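Local atomic coordinates of uncharacterized protein (Pseudomonas aeruginosa PAO1, PDB entry 4R1D), a protein that probably acts as a calcium-binding lipase of the alpha/beta-hydrolase family, an effector of the H2 type VI secretion system held in complex with its inhibitor Tli4. Residues R223-E227 with G270-V274. Numbering follows the deposited sequence.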
loop_
_atom_site.group_PDB
_atom_site.type_symbol
_atom_site.label_atom_id
_atom_site.label_comp_id
_atom_site.label_asym_id
_atom_site.label_seq_id
_atom_site.Cartn_x
_atom_site.Cartn_y
_atom_site.Cartn_z
ATOM N N ARG A 223 9.931 -10.235 9.453
ATOM C CA ARG A 223 10.498 -11.158 10.430
ATOM C C ARG A 223 9.701 -12.461 10.410
ATOM O O ARG A 223 10.266 -13.553 10.270
ATOM C CB ARG A 223 10.479 -10.547 11.837
ATOM C CG ARG A 223 11.128 -11.439 12.905
ATOM C CD ARG A 223 10.214 -11.692 14.096
ATOM N NE ARG A 223 10.651 -12.865 14.855
ATOM C CZ ARG A 223 10.030 -14.046 14.837
ATOM N NH1 ARG A 223 8.926 -14.213 14.120
ATOM N NH2 ARG A 223 10.503 -15.059 15.554
ATOM N N ASP A 224 8.380 -12.357 10.523
ATOM C CA ASP A 224 7.564 -13.571 10.562
ATOM C C ASP A 224 7.733 -14.403 9.289
ATOM O O ASP A 224 7.791 -15.635 9.345
ATOM C CB ASP A 224 6.086 -13.248 10.800
ATOM C CG ASP A 224 5.817 -12.695 12.196
ATOM O OD1 ASP A 224 6.690 -12.808 13.089
ATOM O OD2 ASP A 224 4.715 -12.145 12.401
ATOM N N TYR A 225 7.815 -13.721 8.144
ATOM C CA TYR A 225 7.972 -14.384 6.862
ATOM C C TYR A 225 9.270 -15.183 6.854
ATOM O O TYR A 225 9.283 -16.359 6.486
ATOM C CB TYR A 225 7.966 -13.346 5.722
ATOM C CG TYR A 225 8.286 -13.905 4.363
ATOM C CD1 TYR A 225 7.499 -14.894 3.794
ATOM C CD2 TYR A 225 9.374 -13.432 3.635
ATOM C CE1 TYR A 225 7.783 -15.401 2.546
ATOM C CE2 TYR A 225 9.664 -13.929 2.388
ATOM C CZ TYR A 225 8.879 -14.911 1.844
ATOM O OH TYR A 225 9.154 -15.406 0.595
ATOM N N ILE A 226 10.362 -14.553 7.272
ATOM C CA ILE A 226 11.650 -15.246 7.295
ATOM C C ILE A 226 11.623 -16.423 8.277
ATOM O O ILE A 226 12.009 -17.531 7.930
ATOM C CB ILE A 226 12.799 -14.290 7.671
ATOM C CG1 ILE A 226 12.951 -13.187 6.619
ATOM C CG2 ILE A 226 14.111 -15.045 7.836
ATOM C CD1 ILE A 226 13.760 -12.005 7.117
ATOM N N GLU A 227 11.158 -16.176 9.497
ATOM C CA GLU A 227 11.225 -17.184 10.558
ATOM C C GLU A 227 10.220 -18.322 10.381
ATOM O O GLU A 227 10.479 -19.461 10.791
ATOM C CB GLU A 227 11.045 -16.535 11.938
ATOM C CG GLU A 227 12.101 -15.482 12.288
ATOM C CD GLU A 227 13.505 -16.060 12.402
ATOM O OE1 GLU A 227 13.643 -17.178 12.948
ATOM O OE2 GLU A 227 14.471 -15.401 11.948
ATOM N N GLY A 270 16.288 -6.690 17.953
ATOM C CA GLY A 270 17.448 -7.552 17.884
ATOM C C GLY A 270 17.185 -8.584 16.813
ATOM O O GLY A 270 16.405 -9.517 17.014
ATOM N N TYR A 271 17.795 -8.411 15.650
ATOM C CA TYR A 271 17.580 -9.374 14.581
ATOM C C TYR A 271 18.888 -9.671 13.885
ATOM O O TYR A 271 19.134 -9.231 12.760
ATOM C CB TYR A 271 16.520 -8.885 13.596
ATOM C CG TYR A 271 15.913 -10.000 12.792
ATOM C CD1 TYR A 271 15.259 -11.059 13.420
ATOM C CD2 TYR A 271 16.002 -10.013 11.410
ATOM C CE1 TYR A 271 14.711 -12.087 12.689
ATOM C CE2 TYR A 271 15.451 -11.034 10.669
ATOM C CZ TYR A 271 14.807 -12.068 11.316
ATOM O OH TYR A 271 14.262 -13.088 10.582
ATOM N N GLU A 272 19.721 -10.431 14.586
ATOM C CA GLU A 272 21.041 -10.822 14.125
ATOM C C GLU A 272 20.959 -11.819 12.974
ATOM O O GLU A 272 21.962 -12.143 12.353
ATOM C CB GLU A 272 21.822 -11.439 15.293
ATOM C CG GLU A 272 22.007 -10.508 16.496
ATOM C CD GLU A 272 20.716 -10.206 17.253
ATOM O OE1 GLU A 272 19.766 -11.024 17.213
ATOM O OE2 GLU A 272 20.659 -9.137 17.904
ATOM N N ARG A 273 19.751 -12.318 12.710
ATOM C CA ARG A 273 19.513 -13.219 11.579
ATOM C C ARG A 273 20.023 -12.605 10.272
ATOM O O ARG A 273 20.418 -13.315 9.343
ATOM C CB ARG A 273 18.014 -13.519 11.454
ATOM C CG ARG A 273 17.651 -14.430 10.312
ATOM C CD ARG A 273 18.033 -15.865 10.642
ATOM N NE ARG A 273 17.084 -16.503 11.556
ATOM C CZ ARG A 273 17.333 -17.655 12.167
ATOM N NH1 ARG A 273 18.501 -18.253 11.964
ATOM N NH2 ARG A 273 16.429 -18.210 12.967
ATOM N N VAL A 274 19.999 -11.279 10.197
ATOM C CA VAL A 274 20.422 -10.584 8.981
ATOM C C VAL A 274 21.933 -10.362 8.970
ATOM O O VAL A 274 22.493 -9.714 9.858
ATOM C CB VAL A 274 19.639 -9.253 8.765
ATOM C CG1 VAL A 274 20.238 -8.449 7.614
ATOM C CG2 VAL A 274 18.146 -9.547 8.518
#
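This is a polar side-chain contact at the surface of the alpha/beta-hydrolase domain, joining helix 215-238 to the loop that leads from helix 258-267 into strand 274-280. Its hub is the carboxylate of E227. R273 meets it side-on with two parallel hydrogen bonds, NE to E227 OE2 at 2.9 Å and NH2 to E227 OE1 at 3.0 Å; both are nearly straight, with the acid lying at the edge of the guanidinium, so this is a bidentate salt bridge. E227 OE2 also accepts a hydrogen bond from the hydroxyl of Y271, 2.7 Å from Y271 OH, so one oxygen serves two donors. Y271 and R273 lie in a type I turn, Y271 to V274, and both point their CA-to-CB bonds toward the helix. Beside the carboxylate the Y271 ring packs between aliphatic parts of R223 and I226, about one helical turn apart: R223 CG lies 3.6 Å from Y271 CE1, while I226 CD1 sits near the ring plane, 4.1 Å from Y271 CE2. I226 CG2 comes within 3.4 Å of Y271 OH. The guanidinium of R223 forms a salt bridge within the helix, R223 NH1 to D224 OD1 at 2.8 Å. R273 reaches further still: its NH1 donates to the carbonyls of M248 and M245, tying in the end of helix 242-247 and the link to strand 250-255. L265 of helix 258-267 touches both R223 and Y271, R273 rests on L231 of helix 215-238, and V274 starts its strand against V250 and L252 of the adjacent parallel strand.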